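Local coordinates for protein type 6 secretion amidase effector 2 (PDB 6WIN) that probably cleaves amide bonds in the peptide part of peptidoglycan, acting as an antibacterial toxin delivered by the type VI secretion system, at residues G117-I120 with R121-N124. Sequence-based numbering, arbitrary orientation.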
ATOM      1  N   GLY A 117      -5.794   1.166 -17.087  1.00 23.86           N
ATOM      2  CA  GLY A 117      -4.973   1.367 -15.909  1.00 24.91           C
ATOM      3  C   GLY A 117      -5.538   0.828 -14.609  1.00 23.98           C
ATOM      4  O   GLY A 117      -4.864   0.938 -13.572  1.00 21.81           O
ATOM      5  N   THR A 118      -6.734   0.242 -14.626  1.00 21.92           N
ATOM      6  CA  THR A 118      -7.421  -0.200 -13.415  1.00 24.08           C
ATOM      7  C   THR A 118      -7.172  -1.684 -13.146  1.00 28.55           C
ATOM      8  O   THR A 118      -6.674  -2.428 -13.999  1.00 23.23           O
ATOM      9  CB  THR A 118      -8.928   0.055 -13.526  1.00 25.30           C
ATOM     10  OG1 THR A 118      -9.446  -0.653 -14.659  1.00 27.61           O
ATOM     11  CG2 THR A 118      -9.219   1.527 -13.701  1.00 23.94           C
ATOM     12  N   TYR A 119      -7.562  -2.112 -11.936  1.00 21.88           N
ATOM     13  CA  TYR A 119      -7.414  -3.479 -11.453  1.00 24.51           C
ATOM     14  C   TYR A 119      -8.723  -3.932 -10.819  1.00 25.04           C
ATOM     15  O   TYR A 119      -9.344  -3.172 -10.070  1.00 20.88           O
ATOM     16  CB  TYR A 119      -6.308  -3.605 -10.385  1.00 26.48           C
ATOM     17  CG  TYR A 119      -4.911  -3.226 -10.811  1.00 22.71           C
ATOM     18  CD1 TYR A 119      -3.999  -4.202 -11.189  1.00 20.32           C
ATOM     19  CD2 TYR A 119      -4.495  -1.898 -10.803  1.00 20.45           C
ATOM     20  CE1 TYR A 119      -2.720  -3.872 -11.563  1.00 18.49           C
ATOM     21  CE2 TYR A 119      -3.215  -1.555 -11.184  1.00 19.00           C
ATOM     22  CZ  TYR A 119      -2.334  -2.549 -11.561  1.00 19.02           C
ATOM     23  OH  TYR A 119      -1.057  -2.228 -11.934  1.00 17.68           O
ATOM     24  N   ILE A 120      -9.141  -5.170 -11.110  1.00 23.23           N
ATOM     25  CA  ILE A 120     -10.268  -5.751 -10.379  1.00 23.54           C
ATOM     26  C   ILE A 120      -9.915  -5.845  -8.895  1.00 19.79           C
ATOM     27  O   ILE A 120      -8.761  -6.095  -8.525  1.00 26.63           O
ATOM     28  CB  ILE A 120     -10.650  -7.140 -10.925  1.00 16.59           C
ATOM     29  CG1 ILE A 120      -9.448  -8.089 -10.869  1.00 17.74           C
ATOM     30  CG2 ILE A 120     -11.167  -7.041 -12.342  1.00 25.06           C
ATOM     31  CD1 ILE A 120      -9.826  -9.546 -10.615  1.00 31.69           C
ATOM     32  N   ARG A 121     -10.925  -5.637  -8.044  1.00 21.86           N
ATOM     33  CA  ARG A 121     -10.825  -5.739  -6.579  1.00 22.97           C
ATOM     34  C   ARG A 121      -9.517  -5.142  -6.056  1.00 19.79           C
ATOM     35  O   ARG A 121      -8.754  -5.773  -5.318  1.00 18.28           O
ATOM     36  CB  ARG A 121     -10.997  -7.192  -6.124  1.00 26.08           C
ATOM     37  CG  ARG A 121     -12.339  -7.786  -6.533  1.00 27.99           C
ATOM     38  CD  ARG A 121     -12.243  -9.278  -6.833  1.00 33.82           C
ATOM     39  NE  ARG A 121     -11.780 -10.024  -5.669  1.00 43.24           N
ATOM     40  CZ  ARG A 121     -11.510 -11.325  -5.660  1.00 43.80           C
ATOM     41  NH1 ARG A 121     -11.078 -11.899  -4.540  1.00 43.27           N
ATOM     42  NH2 ARG A 121     -11.670 -12.052  -6.761  1.00 41.15           N
HETATM   43  N   MSE A 122      -9.279  -3.889  -6.431  1.00 25.06           N
HETATM   44  CA  MSE A 122      -7.933  -3.310  -6.442  1.00 21.83           C
HETATM   45  C   MSE A 122      -7.192  -3.418  -5.103  1.00 20.13           C
HETATM   46  O   MSE A 122      -6.061  -3.906  -5.060  1.00 19.48           O
HETATM   47  CB  MSE A 122      -8.024  -1.851  -6.905  1.00 25.19           C
HETATM   48  CG  MSE A 122      -6.796  -1.370  -7.629  1.00 34.11           C
HETATM   49 SE   MSE A 122      -6.720   0.545  -7.843  1.00 33.65          SE
HETATM   50  CE  MSE A 122      -7.715   0.471  -9.579  1.00 33.79           C
ATOM     51  N   SER A 123      -7.840  -3.001  -4.010  1.00 23.73           N
ATOM     52  CA  SER A 123      -7.205  -3.054  -2.693  1.00 20.14           C
ATOM     53  C   SER A 123      -6.890  -4.480  -2.245  1.00 20.24           C
ATOM     54  O   SER A 123      -6.034  -4.673  -1.369  1.00 16.95           O
ATOM     55  CB  SER A 123      -8.109  -2.379  -1.664  1.00 17.51           C
ATOM     56  OG  SER A 123      -9.281  -3.141  -1.476  1.00 23.68           O
ATOM     57  N   ASN A 124      -7.568  -5.476  -2.817  1.00 18.96           N
ATOM     58  CA  ASN A 124      -7.329  -6.888  -2.527  1.00 20.12           C
ATOM     59  C   ASN A 124      -6.618  -7.593  -3.681  1.00 21.78           C
ATOM     60  O   ASN A 124      -6.701  -8.822  -3.810  1.00 16.31           O
ATOM     61  CB  ASN A 124      -8.651  -7.588  -2.197  1.00 20.92           C
ATOM     62  CG  ASN A 124      -9.352  -6.959  -1.007  1.00 22.31           C
ATOM     63  OD1 ASN A 124      -8.719  -6.641  -0.012  1.00 24.49           O
ATOM     64  ND2 ASN A 124     -10.656  -6.754  -1.116  1.00 24.69           N
TER
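M122, deposited as selenomethionine, folds back over the backbone of T118 and Y119, and the one apolar side-chain pair of this local turn joins its CG to CB of Y119. Taken from its root, CB of M122 lies 3.7 Å from the carbonyl O of Y119. The next atom, CG, meets the other side chain directly: it is 3.6 Å from CB of Y119 and 4.0 Å from CD2 of Y119. The approach to the ring is oblique, and the two side chains cross at about a right angle. Up to SE the chain is extended (chi2 -166°); the bend comes at chi3, -89°, and turns the terminal methyl back to the main chain. There CE of M122 sits 3.5 Å from the backbone N of Y119 and 3.9 Å from CA of T118, a van der Waals contact with peptide atoms. Both residues are buried: Y119 also touches V113, and M122 reaches V61 and N69.

The change of direction between Y119 and M122 is marked by R121, whose backbone is left-handed (phi 40°, psi 54°); the CA atoms of Y119 and M122 are 5.0 Å apart. The turn that follows is closed by a separate bond, from N124 N to R121 O at 2.8 Å, spanning M122 and S123. The guanidinium of R103, in strand 101-106, hydrogen-bonds to atoms of this turn, NH1 to N124 OD1 and NH2 to S123 O, and N125 ND2 donates to I120 O. The arrangement is a 3-10 turn over 121-124 whose first residue, R121, is left-handed, within the loop that links strands 101-106 and 129-133 of the antiparallel sheet.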